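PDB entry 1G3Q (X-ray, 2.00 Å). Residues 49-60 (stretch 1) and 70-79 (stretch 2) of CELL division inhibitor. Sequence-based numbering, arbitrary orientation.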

ATOM      1  N   VAL A  49      11.537  -3.462   0.125  1.00 14.57           N
ATOM      2  CA  VAL A  49      10.700  -4.650   0.014  1.00 14.69           C
ATOM      3  C   VAL A  49      10.528  -5.066  -1.452  1.00 14.18           C
ATOM      4  O   VAL A  49      10.245  -6.226  -1.751  1.00 14.16           O
ATOM      5  CB  VAL A  49       9.332  -4.388   0.690  1.00 15.18           C
ATOM      6  CG1 VAL A  49       8.305  -5.407   0.258  1.00 17.20           C
ATOM      7  CG2 VAL A  49       9.511  -4.442   2.207  1.00 15.60           C
ATOM      8  N   LEU A  50      10.720  -4.122  -2.367  1.00 13.72           N
ATOM      9  CA  LEU A  50      10.604  -4.429  -3.792  1.00 14.27           C
ATOM     10  C   LEU A  50      11.972  -4.691  -4.427  1.00 14.49           C
ATOM     11  O   LEU A  50      12.085  -4.844  -5.643  1.00 15.14           O
ATOM     12  CB  LEU A  50       9.880  -3.298  -4.528  1.00 13.73           C
ATOM     13  CG  LEU A  50       8.367  -3.243  -4.273  1.00 14.25           C
ATOM     14  CD1 LEU A  50       7.770  -1.998  -4.915  1.00 13.70           C
ATOM     15  CD2 LEU A  50       7.714  -4.502  -4.834  1.00 14.30           C
ATOM     16  N   GLY A  51      13.014  -4.729  -3.604  1.00 14.73           N
ATOM     17  CA  GLY A  51      14.345  -5.013  -4.123  1.00 15.31           C
ATOM     18  C   GLY A  51      15.123  -3.876  -4.762  1.00 15.56           C
ATOM     19  O   GLY A  51      16.143  -4.115  -5.403  1.00 15.16           O
ATOM     20  N   VAL A  52      14.646  -2.647  -4.612  1.00 16.25           N
ATOM     21  CA  VAL A  52      15.339  -1.484  -5.164  1.00 17.45           C
ATOM     22  C   VAL A  52      15.982  -0.819  -3.951  1.00 18.54           C
ATOM     23  O   VAL A  52      15.363  -0.005  -3.268  1.00 17.57           O
ATOM     24  CB  VAL A  52      14.351  -0.521  -5.839  1.00 17.67           C
ATOM     25  CG1 VAL A  52      15.093   0.682  -6.399  1.00 17.68           C
ATOM     26  CG2 VAL A  52      13.608  -1.250  -6.948  1.00 17.81           C
ATOM     27  N   ASP A  53      17.237  -1.160  -3.694  1.00 20.02           N
ATOM     28  CA  ASP A  53      17.908  -0.656  -2.506  1.00 22.44           C
ATOM     29  C   ASP A  53      18.836   0.538  -2.638  1.00 22.59           C
ATOM     30  O   ASP A  53      19.256   1.093  -1.629  1.00 23.30           O
ATOM     31  CB  ASP A  53      18.692  -1.798  -1.854  1.00 24.13           C
ATOM     32  CG  ASP A  53      18.000  -3.142  -2.002  1.00 26.07           C
ATOM     33  OD1 ASP A  53      16.786  -3.228  -1.713  1.00 27.63           O
ATOM     34  OD2 ASP A  53      18.672  -4.117  -2.401  1.00 27.48           O
ATOM     35  N   ASP A  54      19.134   0.963  -3.857  1.00 22.75           N
ATOM     36  CA  ASP A  54      20.097   2.040  -4.031  1.00 23.49           C
ATOM     37  C   ASP A  54      19.671   3.351  -4.708  1.00 21.96           C
ATOM     38  O   ASP A  54      20.527   4.116  -5.148  1.00 22.50           O
ATOM     39  CB  ASP A  54      21.292   1.450  -4.783  1.00 26.07           C
ATOM     40  CG  ASP A  54      22.584   2.125  -4.437  1.00 27.97           C
ATOM     41  OD1 ASP A  54      22.815   2.380  -3.235  1.00 30.78           O
ATOM     42  OD2 ASP A  54      23.375   2.385  -5.364  1.00 29.82           O
ATOM     43  N   PRO A  55      18.364   3.654  -4.763  1.00 20.58           N
ATOM     44  CA  PRO A  55      17.960   4.901  -5.425  1.00 18.99           C
ATOM     45  C   PRO A  55      18.578   6.189  -4.877  1.00 17.64           C
ATOM     46  O   PRO A  55      18.510   6.459  -3.682  1.00 16.24           O
ATOM     47  CB  PRO A  55      16.442   4.884  -5.284  1.00 19.45           C
ATOM     48  CG  PRO A  55      16.254   4.243  -3.943  1.00 20.00           C
ATOM     49  CD  PRO A  55      17.239   3.083  -3.997  1.00 20.25           C
ATOM     50  N   ASP A  56      19.172   6.987  -5.759  1.00 16.81           N
ATOM     51  CA  ASP A  56      19.775   8.252  -5.349  1.00 16.62           C
ATOM     52  C   ASP A  56      18.738   9.365  -5.244  1.00 16.10           C
ATOM     53  O   ASP A  56      18.934  10.337  -4.512  1.00 15.91           O
ATOM     54  CB  ASP A  56      20.845   8.700  -6.344  1.00 17.33           C
ATOM     55  CG  ASP A  56      22.046   7.787  -6.367  1.00 18.34           C
ATOM     56  OD1 ASP A  56      22.181   6.936  -5.463  1.00 19.21           O
ATOM     57  OD2 ASP A  56      22.868   7.936  -7.291  1.00 19.61           O
ATOM     58  N   VAL A  57      17.646   9.230  -5.991  1.00 15.14           N
ATOM     59  CA  VAL A  57      16.593  10.239  -5.997  1.00 14.83           C
ATOM     60  C   VAL A  57      15.306   9.614  -5.481  1.00 14.64           C
ATOM     61  O   VAL A  57      14.897   8.553  -5.949  1.00 14.31           O
ATOM     62  CB  VAL A  57      16.353  10.788  -7.419  1.00 14.99           C
ATOM     63  CG1 VAL A  57      15.373  11.948  -7.365  1.00 14.73           C
ATOM     64  CG2 VAL A  57      17.676  11.229  -8.036  1.00 15.40           C
ATOM     65  N   THR A  58      14.667  10.280  -4.524  1.00 13.95           N
ATOM     66  CA  THR A  58      13.449   9.755  -3.926  1.00 13.51           C
ATOM     67  C   THR A  58      12.303  10.753  -3.907  1.00 13.39           C
ATOM     68  O   THR A  58      12.455  11.916  -4.279  1.00 13.55           O
ATOM     69  CB  THR A  58      13.697   9.338  -2.463  1.00 13.70           C
ATOM     70  OG1 THR A  58      14.124  10.486  -1.721  1.00 13.83           O
ATOM     71  CG2 THR A  58      14.776   8.260  -2.375  1.00 13.37           C
ATOM     72  N   LEU A  59      11.151  10.279  -3.451  1.00 13.24           N
ATOM     73  CA  LEU A  59       9.970  11.118  -3.336  1.00 13.42           C
ATOM     74  C   LEU A  59      10.299  12.283  -2.397  1.00 13.29           C
ATOM     75  O   LEU A  59       9.802  13.395  -2.569  1.00 12.84           O
ATOM     76  CB  LEU A  59       8.805  10.295  -2.774  1.00 12.94           C
ATOM     77  CG  LEU A  59       7.491  11.011  -2.437  1.00 13.63           C
ATOM     78  CD1 LEU A  59       6.983  11.774  -3.647  1.00 12.52           C
ATOM     79  CD2 LEU A  59       6.467   9.984  -1.977  1.00 13.06           C
ATOM     80  N   HIS A  60      11.155  12.026  -1.410  1.00 13.61           N
ATOM     81  CA  HIS A  60      11.536  13.064  -0.455  1.00 13.85           C
ATOM     82  C   HIS A  60      12.233  14.230  -1.153  1.00 14.48           C
ATOM     83  O   HIS A  60      12.029  15.392  -0.790  1.00 14.35           O
ATOM     84  CB  HIS A  60      12.441  12.482   0.638  1.00 12.80           C
ATOM     85  CG  HIS A  60      11.741  11.515   1.544  1.00 12.29           C
ATOM     86  ND1 HIS A  60      11.317  10.273   1.123  1.00 11.59           N
ATOM     87  CD2 HIS A  60      11.383  11.615   2.845  1.00 11.81           C
ATOM     88  CE1 HIS A  60      10.729   9.649   2.128  1.00 12.28           C
ATOM     89  NE2 HIS A  60      10.756  10.441   3.185  1.00 11.88           N
ATOM     90  N   GLU A  70       9.637  12.748 -12.197  1.00 17.86           N
ATOM     91  CA  GLU A  70      10.055  11.830 -13.255  1.00 18.21           C
ATOM     92  C   GLU A  70      11.388  11.174 -12.903  1.00 17.39           C
ATOM     93  O   GLU A  70      11.630  10.014 -13.248  1.00 17.11           O
ATOM     94  CB  GLU A  70      10.232  12.572 -14.588  1.00 20.04           C
ATOM     95  CG  GLU A  70       8.958  12.979 -15.312  1.00 22.37           C
ATOM     96  CD  GLU A  70       8.138  14.008 -14.562  1.00 24.17           C
ATOM     97  OE1 GLU A  70       8.724  14.836 -13.828  1.00 24.06           O
ATOM     98  OE2 GLU A  70       6.898  13.996 -14.726  1.00 25.93           O
ATOM     99  N   ASP A  71      12.257  11.919 -12.226  1.00 16.12           N
ATOM    100  CA  ASP A  71      13.569  11.403 -11.861  1.00 16.02           C
ATOM    101  C   ASP A  71      13.599  10.546 -10.603  1.00 15.51           C
ATOM    102  O   ASP A  71      14.668  10.113 -10.170  1.00 15.57           O
ATOM    103  CB  ASP A  71      14.573  12.552 -11.726  1.00 16.72           C
ATOM    104  CG  ASP A  71      14.904  13.183 -13.063  1.00 17.96           C
ATOM    105  OD1 ASP A  71      14.975  12.430 -14.052  1.00 18.50           O
ATOM    106  OD2 ASP A  71      15.103  14.413 -13.128  1.00 18.91           O
ATOM    107  N   ALA A  72      12.431  10.301 -10.020  1.00 14.86           N
ATOM    108  CA  ALA A  72      12.343   9.477  -8.821  1.00 14.44           C
ATOM    109  C   ALA A  72      11.581   8.195  -9.136  1.00 13.86           C
ATOM    110  O   ALA A  72      11.180   7.459  -8.237  1.00 13.32           O
ATOM    111  CB  ALA A  72      11.656  10.249  -7.698  1.00 14.84           C
ATOM    112  N   ILE A  73      11.383   7.929 -10.424  1.00 14.13           N
ATOM    113  CA  ILE A  73      10.686   6.717 -10.851  1.00 13.97           C
ATOM    114  C   ILE A  73      11.711   5.665 -11.274  1.00 13.80           C
ATOM    115  O   ILE A  73      12.497   5.880 -12.198  1.00 13.78           O
ATOM    116  CB  ILE A  73       9.723   7.007 -12.022  1.00 14.79           C
ATOM    117  CG1 ILE A  73       8.608   7.950 -11.541  1.00 15.60           C
ATOM    118  CG2 ILE A  73       9.138   5.703 -12.553  1.00 14.52           C
ATOM    119  CD1 ILE A  73       7.624   8.348 -12.615  1.00 16.34           C
ATOM    120  N   TYR A  74      11.692   4.524 -10.595  1.00 13.58           N
ATOM    121  CA  TYR A  74      12.634   3.451 -10.887  1.00 13.54           C
ATOM    122  C   TYR A  74      11.977   2.161 -11.337  1.00 13.85           C
ATOM    123  O   TYR A  74      10.820   1.898 -11.031  1.00 13.04           O
ATOM    124  CB  TYR A  74      13.477   3.132  -9.651  1.00 13.30           C
ATOM    125  CG  TYR A  74      14.447   4.216  -9.262  1.00 13.22           C
ATOM    126  CD1 TYR A  74      14.008   5.388  -8.651  1.00 13.36           C
ATOM    127  CD2 TYR A  74      15.814   4.075  -9.519  1.00 13.03           C
ATOM    128  CE1 TYR A  74      14.905   6.394  -8.304  1.00 13.72           C
ATOM    129  CE2 TYR A  74      16.714   5.070  -9.182  1.00 13.39           C
ATOM    130  CZ  TYR A  74      16.254   6.227  -8.574  1.00 13.89           C
ATOM    131  OH  TYR A  74      17.150   7.212  -8.239  1.00 13.94           O
ATOM    132  N   MET A  75      12.748   1.354 -12.057  1.00 14.65           N
ATOM    133  CA  MET A  75      12.286   0.051 -12.516  1.00 15.40           C
ATOM    134  C   MET A  75      12.457  -0.863 -11.311  1.00 15.12           C
ATOM    135  O   MET A  75      13.133  -0.502 -10.345  1.00 15.15           O
ATOM    136  CB  MET A  75      13.204  -0.484 -13.621  1.00 16.43           C
ATOM    137  CG  MET A  75      14.596  -0.889 -13.083  1.00 17.84           C
ATOM    138  SD  MET A  75      15.744  -1.704 -14.250  1.00 20.74           S
ATOM    139  CE  MET A  75      15.324  -3.449 -14.017  1.00 19.76           C
ATOM    140  N   THR A  76      11.842  -2.037 -11.368  1.00 14.49           N
ATOM    141  CA  THR A  76      12.005  -3.041 -10.325  1.00 14.51           C
ATOM    142  C   THR A  76      12.263  -4.302 -11.141  1.00 15.13           C
ATOM    143  O   THR A  76      12.137  -4.278 -12.367  1.00 15.06           O
ATOM    144  CB  THR A  76      10.736  -3.257  -9.477  1.00 14.09           C
ATOM    145  OG1 THR A  76       9.741  -3.918 -10.266  1.00 13.33           O
ATOM    146  CG2 THR A  76      10.196  -1.926  -8.969  1.00 14.24           C
ATOM    147  N   GLN A  77      12.620  -5.394 -10.481  1.00 15.55           N
ATOM    148  CA  GLN A  77      12.887  -6.639 -11.188  1.00 16.39           C
ATOM    149  C   GLN A  77      11.586  -7.315 -11.621  1.00 16.12           C
ATOM    150  O   GLN A  77      11.607  -8.386 -12.217  1.00 15.45           O
ATOM    151  CB  GLN A  77      13.671  -7.586 -10.283  1.00 17.73           C
ATOM    152  CG  GLN A  77      12.849  -8.136  -9.130  1.00 20.09           C
ATOM    153  CD  GLN A  77      13.711  -8.689  -8.018  1.00 21.80           C
ATOM    154  OE1 GLN A  77      14.285  -7.935  -7.227  1.00 23.59           O
ATOM    155  NE2 GLN A  77      13.819 -10.008  -7.956  1.00 21.98           N
ATOM    156  N   PHE A  78      10.457  -6.681 -11.327  1.00 15.69           N
ATOM    157  CA  PHE A  78       9.159  -7.251 -11.662  1.00 16.26           C
ATOM    158  C   PHE A  78       8.519  -6.612 -12.885  1.00 16.98           C
ATOM    159  O   PHE A  78       8.539  -5.385 -13.052  1.00 16.26           O
ATOM    160  CB  PHE A  78       8.235  -7.133 -10.448  1.00 16.29           C
ATOM    161  CG  PHE A  78       8.860  -7.642  -9.182  1.00 15.48           C
ATOM    162  CD1 PHE A  78       9.033  -9.005  -8.978  1.00 15.76           C
ATOM    163  CD2 PHE A  78       9.353  -6.757  -8.231  1.00 15.29           C
ATOM    164  CE1 PHE A  78       9.691  -9.481  -7.849  1.00 15.69           C
ATOM    165  CE2 PHE A  78      10.015  -7.222  -7.096  1.00 15.39           C
ATOM    166  CZ  PHE A  78      10.185  -8.583  -6.905  1.00 15.41           C
ATOM    167  N   ASP A  79       7.959  -7.463 -13.742  1.00 17.09           N
ATOM    168  CA  ASP A  79       7.308  -7.012 -14.964  1.00 17.62           C
ATOM    169  C   ASP A  79       6.201  -6.014 -14.699  1.00 16.84           C
ATOM    170  O   ASP A  79       5.295  -6.278 -13.908  1.00 16.48           O
ATOM    171  CB  ASP A  79       6.698  -8.192 -15.731  1.00 18.90           C
ATOM    172  CG  ASP A  79       7.741  -9.068 -16.383  1.00 20.41           C
ATOM    173  OD1 ASP A  79       8.927  -8.682 -16.394  1.00 20.70           O
ATOM    174  OD2 ASP A  79       7.366 -10.140 -16.897  1.00 21.82           O
TER
HETATM  175  O   HOH W   1      13.640  -4.888  -7.875  1.00 15.79           O

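The centre of this contact is the ring of Tyr74, of which the other stretch covers 81 Å², more than of any other residue here. Pro55 lies over one face of the ring: its CB sits 3.8 Å from the ring centroid, only 21° off the normal, and 3.6 Å from Tyr74 CZ. This is a CH-pi contact, in which proline's C-H bonds meet the pi cloud of an electron-rich phenol. The rigid, puckered pyrrolidine suits the place, offering such bonds to the ring with little conformational freedom to lose.

Further apolar contacts extend from this pair. Val52 points toward the second stretch and brings CG1 to 4.4 Å from Tyr74 CB, while its CG2 lies 3.5 Å from the carbonyl Met75 O and 4.0 Å from Thr76 CG2. A branched side chain can thus touch several neighbours without reaching far. Val57 CG1 approaches Ala72 CB at 4.1 Å, and Val57 CB rests 3.3 Å from Asp71 O. Ala72 CB also lies 3.9 Å from Thr58 C; a methyl fills the space here, where the backbones come close. At the other end, Leu50 CD2 packs 4.2 Å from Phe78 CE2, and Leu50 O approaches the edge of the same ring, 3.5 Å from Phe78 CE2, where aromatic C-H groups carry slight positive charge.

The two chains run antiparallel, Val52 facing Thr76 and Thr58 facing Ala72. Their CA atoms are 6.3 Å apart at the first pair and 5.0 Å at the second, but Pro55 CA and Tyr74 CA stand 7.8 Å apart, leaving room for the aromatic ring. No direct backbone-to-backbone hydrogen bond joins the stretches; side chains and a water make the links.

Tyrosine serves both chemistries, for its hydroxyl lies beyond the apolar ring. Val57 N donates to Tyr74 OH at 3.1 Å with an angle of 160°. Farther along, water 1 donates to Leu50 O at 2.7 Å and to Gln77 OE1 at 3.2 Å, and accepts from Gln77 N at 2.8 Å, bridging two backbones. Gly51 beside it has phi/psi of 81/11, which favour glycine, and an ideal CB would fall 2.7 Å from Gln77 OE1, a clash.

Each stretch also braces itself. Thr76 OG1 accepts from Phe78 N at 3.0 Å, tying the threonine side chain to the backbone two residues on. Thr58 points away from the contact and caps the following helix, its OG1 accepting a weak bond from His60 N at 3.4 Å.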